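Long-range contacts in PlyP35 (Listeria phage P35, PDB 6S3Y), which probably anchors a phage endolysin to the Listeria cell wall through its paired SH3-like cell wall binding modules, the part of the enzyme present here: residues Val9-Gly14 with Val28-His33; Ala86-Asn91 with Ile100-Gly105. All blocks are in the same frame, centred on the assembly; numbering follows the deposited sequence.

Overall arrangement
Two antiparallel beta hairpins are joined here by the chain that runs between them. From the N terminus, strand 6-17 leads out and strand 27-32 returns, so that contact 1 closes a loop of 13 residues. Strand 6-17 also pairs with strands 107-110 and 136-137, linking the N-terminal hairpin to the C-terminal part of the chain. Strand 78-89 and strand 99-103 form contact 2 around a loop of eight. The contacts follow in series, neither nesting nor crossing, yet their centres are about 13 Å apart and they touch. The firmer tie is a probable hydrogen bond from Gly-105 N to Ile-10 O; Asp-12 OD1 and Arg-104 NE add a long, weak ion pair.

Contact 1: residues Val9-Gly14 with Val28-His33; sequences VIKDVG and VRQWKH
Lys-11 and Gln-30 meet through their polar ends: NZ of Lys-11 donates a hydrogen bond to OE1 of Gln-30 (3.0 Å), in the amide plane and on a lone pair. The lysine chain is extended beyond CG, which brings NZ to the amide, and the same ammonium also binds Tyr-134 O. The other half of the amide, NE2, goes to Ser-27 OG.

The backbone pairing is short, with Gly-14 and Trp-31 as the hydrogen-bonded pair and Val-13 and Lys-32 as the non-hydrogen-bonded one. Gly-14 N binds Trp-31 O (2.9 Å), and Trp-31 N returns a bond to Gly-14 O (3.1 Å), more bent at 137°. His-33 N reaches Asp-12 O at 2.9 Å. Each of these carbonyls also receives a CA-H...O contact. The Asp-12 carboxylate has a long, weak ion pair from OD1 to Arg-104 NE, while OD2 lies against Lys-32 CG (3.9 Å) without its charge meeting NZ. Val-13 CG2 packs on Gln-30 CB at 3.9 Å.

The contact joins strands 6-17 and 27-32 in one hairpin. Trp-31 stacks with Phe-16 and touches Ile-82 of strand 78-89, His-33 rests on Asn-83 and Ala-84 of that strand, and Arg-29 forms a salt bridge to Asp-53 of strand 46-53.

Contact 2: residues Ala86-Asn91 with Ile100-Gly105; sequences AFCWDN and INLKRG
Ala-86 and Leu-102, like Cys-88 and Ile-100, face each other as hydrogen-bonded pairs of an antiparallel hairpin, with Phe-87 and Asn-101 as the non-hydrogen-bonded pair between them.

Four backbone bonds hold the ladder. Ala-86 N to Leu-102 O is nearly straight, at 2.9 Å and 173°. Its return partner differs: Leu-102 N approaches Ala-86 O from well above the carbonyl plane, at 3.0 Å. At the other end, Cys-88 N binds Ile-100 O in the carbonyl plane, while Ile-100 N lies close to the line of the Cys-88 C=O bond at 2.9 Å. Ile-100 O is approached a second time, by Phe-87 CA at 3.2 Å in a CA-H...O contact.

Apolar packing gathers on the face that carries Ala-86, Cys-88, Ile-100 and Leu-102. With chi1 at 56°, Cys-88 SG sits between its own backbone N and carbonyl carbon, and from there it touches both Ile-100 CB and Leu-102 CD1, each at 3.9 Å. Ile-10 of strand 6-17 adds to this face by meeting Ala-86 and Leu-102, Phe-129 lies against Cys-88 and Ile-100, and Phe-122 touches Cys-88.

The face of Phe-87 and Asn-101 carries the ring of the hairpin itself. The Phe-87 ring turns its edge to the Ile-100 carbonyl, with CD1 3.5 Å from Ile-100 O. Its CE1 is 4.2 Å from Asn-101 CB; the two side chains cross obliquely, ring and amide planes 73° apart. Phe-99, His-85 and Tyr-63 meet this ring edge-to-face.

Across the two segments, then, the hydrogen bonds are all main-chain: four of them, one well out of the carbonyl plane, fix the register. One face is apolar and covered by Ile-10, Phe-122 and Phe-129; the other joins Phe-87 and its ring neighbours to the exposed amide of Asn-101.

Contact 1: residues Val9-Gly14 with Val28-His33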
ATOM      1  N   VAL A   9      13.627  -1.813   1.104  1.00 16.05           N
ATOM      2  CA  VAL A   9      13.273  -0.555   0.405  1.00 17.97           C
ATOM      3  C   VAL A   9      11.780  -0.611   0.083  1.00 16.47           C
ATOM      4  O   VAL A   9      11.302  -1.621  -0.478  1.00 18.17           O
ATOM      5  CB  VAL A   9      14.171  -0.315  -0.828  1.00 20.05           C
ATOM      6  CG1 VAL A   9      14.280  -1.540  -1.681  1.00 24.31           C
ATOM      7  CG2 VAL A   9      13.709   0.878  -1.654  1.00 18.69           C
ATOM      8  N   ILE A  10      11.067   0.438   0.477  1.00 17.55           N
ATOM      9  CA  ILE A  10       9.604   0.537   0.250  1.00 17.96           C
ATOM     10  C   ILE A  10       9.405   0.667  -1.274  1.00 18.52           C
ATOM     11  O   ILE A  10      10.139   1.453  -1.920  1.00 17.57           O
ATOM     12  CB  ILE A  10       8.990   1.675   1.079  1.00 20.77           C
ATOM     13  CG1 ILE A  10       8.588   1.189   2.478  1.00 25.37           C
ATOM     14  CG2 ILE A  10       7.779   2.293   0.372  1.00 18.83           C
ATOM     15  CD1 ILE A  10       9.681   0.488   3.238  1.00 28.69           C
ATOM     16  N   LYS A  11       8.460  -0.089  -1.819  1.00 18.45           N
ATOM     17  CA  LYS A  11       8.246  -0.178  -3.293  1.00 18.69           C
ATOM     18  C   LYS A  11       7.829   1.177  -3.866  1.00 18.52           C
ATOM     19  O   LYS A  11       7.267   2.028  -3.129  1.00 16.99           O
ATOM     20  CB  LYS A  11       7.210  -1.239  -3.650  1.00 19.13           C
ATOM     21  CG  LYS A  11       7.641  -2.666  -3.363  1.00 20.00           C
ATOM     22  CD  LYS A  11       6.511  -3.660  -3.675  1.00 21.45           C
ATOM     23  CE  LYS A  11       6.983  -5.085  -3.555  1.00 23.13           C
ATOM     24  NZ  LYS A  11       5.871  -6.044  -3.644  1.00 25.35           N
ATOM     25  N   ASP A  12       8.031   1.321  -5.173  1.00 19.39           N
ATOM     26  CA  ASP A  12       7.682   2.532  -5.956  1.00 19.06           C
ATOM     27  C   ASP A  12       6.256   2.397  -6.498  1.00 18.60           C
ATOM     28  O   ASP A  12       6.000   2.876  -7.645  1.00 18.88           O
ATOM     29  CB  ASP A  12       8.694   2.691  -7.107  1.00 22.46           C
ATOM     30  CG  ASP A  12       8.648   4.074  -7.741  1.00 21.41           C
ATOM     31  OD1 ASP A  12       8.531   5.068  -6.984  1.00 21.57           O
ATOM     32  OD2 ASP A  12       8.672   4.113  -8.970  1.00 30.03           O
ATOM     33  N   VAL A  13       5.334   1.811  -5.716  1.00 17.08           N
ATOM     34  CA  VAL A  13       3.956   1.459  -6.203  1.00 18.06           C
ATOM     35  C   VAL A  13       2.876   1.950  -5.229  1.00 17.79           C
ATOM     36  O   VAL A  13       3.179   2.189  -4.012  1.00 18.64           O
ATOM     37  CB  VAL A  13       3.818  -0.054  -6.432  1.00 18.47           C
ATOM     38  CG1 VAL A  13       4.903  -0.576  -7.376  1.00 20.14           C
ATOM     39  CG2 VAL A  13       3.822  -0.830  -5.109  1.00 17.48           C
ATOM     40  N   GLY A  14       1.665   2.112  -5.758  1.00 18.31           N
ATOM     41  CA  GLY A  14       0.397   2.128  -4.994  1.00 18.85           C
ATOM     42  C   GLY A  14      -0.251   0.762  -5.030  1.00 19.00           C
ATOM     43  O   GLY A  14      -0.050   0.005  -6.003  1.00 19.23           O
ATOM     44  N   VAL A  28      -4.314  -6.801  -6.668  1.00 21.08           N
ATOM     45  CA  VAL A  28      -4.815  -6.933  -8.071  1.00 19.87           C
ATOM     46  C   VAL A  28      -3.807  -6.232  -8.991  1.00 20.09           C
ATOM     47  O   VAL A  28      -3.478  -6.797 -10.034  1.00 18.65           O
ATOM     48  CB  VAL A  28      -6.230  -6.347  -8.189  1.00 19.27           C
ATOM     49  CG1 VAL A  28      -6.695  -6.327  -9.625  1.00 20.70           C
ATOM     50  CG2 VAL A  28      -7.209  -7.119  -7.323  1.00 19.75           C
ATOM     51  N   ARG A  29      -3.340  -5.048  -8.605  1.00 18.69           N
ATOM     52  CA  ARG A  29      -2.236  -4.322  -9.280  1.00 18.52           C
ATOM     53  C   ARG A  29      -1.340  -3.678  -8.216  1.00 19.18           C
ATOM     54  O   ARG A  29      -1.868  -3.199  -7.198  1.00 18.67           O
ATOM     55  CB  ARG A  29      -2.734  -3.198 -10.199  1.00 17.33           C
ATOM     56  CG  ARG A  29      -3.522  -3.682 -11.402  1.00 18.41           C
ATOM     57  CD  ARG A  29      -2.696  -4.345 -12.466  1.00 19.82           C
ATOM     58  NE  ARG A  29      -3.498  -4.677 -13.644  1.00 22.13           N
ATOM     59  CZ  ARG A  29      -4.136  -5.824 -13.828  1.00 22.66           C
ATOM     60  NH1 ARG A  29      -4.101  -6.774 -12.917  1.00 22.67           N
ATOM     61  NH2 ARG A  29      -4.804  -6.063 -14.938  1.00 26.11           N
ATOM     62  N   GLN A  30      -0.041  -3.629  -8.482  1.00 18.06           N
ATOM     63  CA  GLN A  30       0.917  -2.738  -7.819  1.00 18.29           C
ATOM     64  C   GLN A  30       1.336  -1.737  -8.880  1.00 19.52           C
ATOM     65  O   GLN A  30       2.258  -2.026  -9.650  1.00 19.46           O
ATOM     66  CB  GLN A  30       2.014  -3.588  -7.170  1.00 18.96           C
ATOM     67  CG  GLN A  30       1.511  -4.276  -5.910  1.00 18.38           C
ATOM     68  CD  GLN A  30       2.561  -5.045  -5.157  1.00 19.76           C
ATOM     69  OE1 GLN A  30       3.744  -4.972  -5.459  1.00 18.51           O
ATOM     70  NE2 GLN A  30       2.109  -5.832  -4.188  1.00 16.59           N
ATOM     71  N   TRP A  31       0.624  -0.623  -8.938  1.00 18.38           N
ATOM     72  CA  TRP A  31       0.777   0.393  -9.993  1.00 19.98           C
ATOM     73  C   TRP A  31       1.985   1.276  -9.669  1.00 21.44           C
ATOM     74  O   TRP A  31       1.983   1.936  -8.606  1.00 20.86           O
ATOM     75  CB  TRP A  31      -0.488   1.245 -10.114  1.00 20.06           C
ATOM     76  CG  TRP A  31      -1.629   0.638 -10.877  1.00 20.64           C
ATOM     77  CD1 TRP A  31      -1.597  -0.072 -12.043  1.00 20.34           C
ATOM     78  CD2 TRP A  31      -3.024   0.798 -10.554  1.00 19.53           C
ATOM     79  NE1 TRP A  31      -2.866  -0.391 -12.442  1.00 20.19           N
ATOM     80  CE2 TRP A  31      -3.763   0.152 -11.563  1.00 19.26           C
ATOM     81  CE3 TRP A  31      -3.710   1.440  -9.515  1.00 19.45           C
ATOM     82  CZ2 TRP A  31      -5.152   0.116 -11.556  1.00 19.06           C
ATOM     83  CZ3 TRP A  31      -5.082   1.423  -9.515  1.00 18.81           C
ATOM     84  CH2 TRP A  31      -5.789   0.773 -10.523  1.00 19.65           C
ATOM     85  N   LYS A  32       2.925   1.360 -10.610  1.00 20.94           N
ATOM     86  CA  LYS A  32       4.099   2.262 -10.517  1.00 23.52           C
ATOM     87  C   LYS A  32       3.621   3.694 -10.268  1.00 19.56           C
ATOM     88  O   LYS A  32       2.592   4.114 -10.863  1.00 19.95           O
ATOM     89  CB  LYS A  32       4.920   2.159 -11.808  1.00 30.94           C
ATOM     90  CG  LYS A  32       6.300   2.788 -11.716  1.00 41.67           C
ATOM     91  CD  LYS A  32       7.129   2.565 -12.967  1.00 52.34           C
ATOM     92  CE  LYS A  32       6.445   3.057 -14.231  1.00 58.53           C
ATOM     93  NZ  LYS A  32       7.276   2.849 -15.440  1.00 66.71           N
ATOM     94  N   HIS A  33       4.375   4.437  -9.453  1.00 18.75           N
ATOM     95  CA  HIS A  33       4.212   5.902  -9.252  1.00 18.78           C
ATOM     96  C   HIS A  33       3.921   6.546 -10.609  1.00 22.05           C
ATOM     97  O   HIS A  33       4.638   6.215 -11.551  1.00 19.66           O
ATOM     98  CB  HIS A  33       5.459   6.506  -8.597  1.00 19.80           C
ATOM     99  CG  HIS A  33       5.255   7.906  -8.115  1.00 20.92           C
ATOM    100  ND1 HIS A  33       5.843   9.017  -8.691  1.00 25.64           N
ATOM    101  CD2 HIS A  33       4.449   8.374  -7.138  1.00 19.81           C
ATOM    102  CE1 HIS A  33       5.514  10.090  -7.979  1.00 24.05           C
ATOM    103  NE2 HIS A  33       4.622   9.728  -7.053  1.00 23.35           N
TER

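Contact 2: residues Ala86-Asn91 with Ile100-Gly105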
ATOM      1  N   ALA A  86       3.887   3.631   1.097  1.00 15.87           N
ATOM      2  CA  ALA A  86       3.468   2.483   1.921  1.00 14.35           C
ATOM      3  C   ALA A  86       3.071   2.999   3.302  1.00 14.54           C
ATOM      4  O   ALA A  86       2.992   4.248   3.512  1.00 15.82           O
ATOM      5  CB  ALA A  86       4.579   1.470   1.952  1.00 14.12           C
ATOM      6  N   PHE A  87       2.850   2.093   4.240  1.00 15.25           N
ATOM      7  CA  PHE A  87       2.473   2.404   5.629  1.00 15.90           C
ATOM      8  C   PHE A  87       3.204   1.429   6.542  1.00 15.55           C
ATOM      9  O   PHE A  87       3.494   0.295   6.089  1.00 14.65           O
ATOM     10  CB  PHE A  87       0.979   2.239   5.858  1.00 16.84           C
ATOM     11  CG  PHE A  87       0.097   3.364   5.381  1.00 16.28           C
ATOM     12  CD1 PHE A  87       0.304   4.660   5.810  1.00 16.33           C
ATOM     13  CD2 PHE A  87      -0.982   3.102   4.550  1.00 16.98           C
ATOM     14  CE1 PHE A  87      -0.541   5.678   5.413  1.00 16.20           C
ATOM     15  CE2 PHE A  87      -1.833   4.127   4.160  1.00 17.13           C
ATOM     16  CZ  PHE A  87      -1.611   5.417   4.578  1.00 17.47           C
ATOM     17  N   CYS A  88       3.435   1.832   7.798  1.00 14.51           N
ATOM     18  CA  CYS A  88       3.614   0.863   8.912  1.00 14.83           C
ATOM     19  C   CYS A  88       2.652   1.242  10.032  1.00 15.32           C
ATOM     20  O   CYS A  88       2.247   2.449  10.143  1.00 14.05           O
ATOM     21  CB  CYS A  88       5.060   0.787   9.381  1.00 16.21           C
ATOM     22  SG  CYS A  88       5.738   2.391   9.867  1.00 17.27           S
ATOM     23  N   TRP A  89       2.261   0.248  10.827  1.00 14.15           N
ATOM     24  CA  TRP A  89       1.205   0.414  11.850  1.00 15.03           C
ATOM     25  C   TRP A  89       1.734  -0.020  13.219  1.00 15.05           C
ATOM     26  O   TRP A  89       2.522  -0.978  13.272  1.00 15.15           O
ATOM     27  CB  TRP A  89      -0.004  -0.439  11.464  1.00 15.53           C
ATOM     28  CG  TRP A  89      -0.779   0.033  10.261  1.00 16.39           C
ATOM     29  CD1 TRP A  89      -1.903   0.789  10.255  1.00 17.23           C
ATOM     30  CD2 TRP A  89      -0.540  -0.343   8.888  1.00 15.50           C
ATOM     31  NE1 TRP A  89      -2.374   0.929   8.985  1.00 17.53           N
ATOM     32  CE2 TRP A  89      -1.561   0.247   8.123  1.00 16.61           C
ATOM     33  CE3 TRP A  89       0.430  -1.119   8.233  1.00 15.24           C
ATOM     34  CZ2 TRP A  89      -1.645   0.100   6.738  1.00 16.84           C
ATOM     35  CZ3 TRP A  89       0.346  -1.271   6.865  1.00 17.74           C
ATOM     36  CH2 TRP A  89      -0.675  -0.676   6.131  1.00 15.48           C
ATOM     37  N   ASP A  90       1.211   0.580  14.282  1.00 15.50           N
ATOM     38  CA  ASP A  90       1.663   0.217  15.651  1.00 19.12           C
ATOM     39  C   ASP A  90       0.937  -1.033  16.118  1.00 20.84           C
ATOM     40  O   ASP A  90       1.185  -1.444  17.230  1.00 19.52           O
ATOM     41  CB  ASP A  90       1.504   1.364  16.619  1.00 20.24           C
ATOM     42  CG  ASP A  90       0.102   1.684  17.059  1.00 22.77           C
ATOM     43  OD1 ASP A  90      -0.859   1.277  16.377  1.00 25.38           O
ATOM     44  OD2 ASP A  90       0.011   2.395  18.060  1.00 23.05           O
ATOM     45  N   ASN A  91       0.121  -1.662  15.277  1.00 21.38           N
ATOM     46  CA  ASN A  91      -0.405  -3.013  15.613  1.00 25.49           C
ATOM     47  C   ASN A  91      -0.711  -3.807  14.345  1.00 21.79           C
ATOM     48  O   ASN A  91      -0.784  -3.211  13.265  1.00 23.60           O
ATOM     49  CB  ASN A  91      -1.584  -2.894  16.580  1.00 33.49           C
ATOM     50  CG  ASN A  91      -2.870  -2.541  15.890  1.00 37.30           C
ATOM     51  OD1 ASN A  91      -3.355  -3.307  15.077  1.00 49.58           O
ATOM     52  ND2 ASN A  91      -3.415  -1.395  16.219  1.00 49.03           N
ATOM     53  N   ILE A 100       2.243   5.332  10.123  1.00 17.70           N
ATOM     54  CA  ILE A 100       3.212   6.272   9.485  1.00 19.19           C
ATOM     55  C   ILE A 100       3.184   6.020   7.976  1.00 16.95           C
ATOM     56  O   ILE A 100       3.312   4.860   7.566  1.00 16.38           O
ATOM     57  CB  ILE A 100       4.613   6.077  10.086  1.00 19.01           C
ATOM     58  CG1 ILE A 100       4.604   6.280  11.618  1.00 20.31           C
ATOM     59  CG2 ILE A 100       5.612   6.978   9.392  1.00 21.23           C
ATOM     60  CD1 ILE A 100       5.898   5.842  12.300  1.00 19.98           C
ATOM     61  N   ASN A 101       3.031   7.098   7.211  1.00 16.39           N
ATOM     62  CA  ASN A 101       3.185   7.132   5.739  1.00 18.36           C
ATOM     63  C   ASN A 101       4.681   6.970   5.438  1.00 18.43           C
ATOM     64  O   ASN A 101       5.444   7.867   5.827  1.00 18.14           O
ATOM     65  CB  ASN A 101       2.586   8.420   5.165  1.00 17.69           C
ATOM     66  CG  ASN A 101       2.684   8.482   3.652  1.00 18.51           C
ATOM     67  OD1 ASN A 101       3.738   8.184   3.104  1.00 19.71           O
ATOM     68  ND2 ASN A 101       1.609   8.865   2.963  1.00 19.46           N
ATOM     69  N   LEU A 102       5.096   5.850   4.841  1.00 17.97           N
ATOM     70  CA  LEU A 102       6.489   5.640   4.394  1.00 18.05           C
ATOM     71  C   LEU A 102       6.617   6.047   2.915  1.00 20.03           C
ATOM     72  O   LEU A 102       5.935   5.450   2.053  1.00 17.55           O
ATOM     73  CB  LEU A 102       6.871   4.184   4.618  1.00 19.18           C
ATOM     74  CG  LEU A 102       6.787   3.708   6.067  1.00 20.97           C
ATOM     75  CD1 LEU A 102       7.111   2.218   6.192  1.00 22.09           C
ATOM     76  CD2 LEU A 102       7.741   4.495   6.942  1.00 21.77           C
ATOM     77  N   LYS A 103       7.489   7.007   2.629  1.00 20.16           N
ATOM     78  CA  LYS A 103       7.731   7.538   1.260  1.00 22.94           C
ATOM     79  C   LYS A 103       8.180   6.403   0.354  1.00 17.78           C
ATOM     80  O   LYS A 103       8.887   5.475   0.833  1.00 14.77           O
ATOM     81  CB  LYS A 103       8.754   8.688   1.296  1.00 28.59           C
ATOM     82  CG  LYS A 103       8.326   9.955   0.609  1.00 41.47           C
ATOM     83  CD  LYS A 103       9.473  10.941   0.330  1.00 51.11           C
ATOM     84  CE  LYS A 103       8.906  12.213  -0.255  1.00 54.98           C
ATOM     85  NZ  LYS A 103       8.370  12.026  -1.629  1.00 57.16           N
ATOM     86  N   ARG A 104       7.769   6.431  -0.917  1.00 18.47           N
ATOM     87  CA  ARG A 104       8.326   5.476  -1.913  1.00 19.15           C
ATOM     88  C   ARG A 104       9.854   5.528  -1.805  1.00 18.68           C
ATOM     89  O   ARG A 104      10.370   6.618  -1.696  1.00 15.17           O
ATOM     90  CB  ARG A 104       7.837   5.800  -3.326  1.00 20.66           C
ATOM     91  CG  ARG A 104       8.182   7.202  -3.794  1.00 23.74           C
ATOM     92  CD  ARG A 104       7.329   7.494  -5.030  1.00 27.77           C
ATOM     93  NE  ARG A 104       8.146   8.125  -6.087  1.00 35.03           N
ATOM     94  CZ  ARG A 104       8.163   9.393  -6.333  1.00 38.38           C
ATOM     95  NH1 ARG A 104       7.350  10.218  -5.677  1.00 49.52           N
ATOM     96  NH2 ARG A 104       8.943   9.845  -7.288  1.00 40.55           N
ATOM     97  N   GLY A 105      10.513   4.380  -1.813  1.00 20.60           N
ATOM     98  CA  GLY A 105      11.984   4.285  -1.738  1.00 21.86           C
ATOM     99  C   GLY A 105      12.532   4.422  -0.325  1.00 22.65           C
ATOM    100  O   GLY A 105      13.751   4.346  -0.181  1.00 20.23           O
TER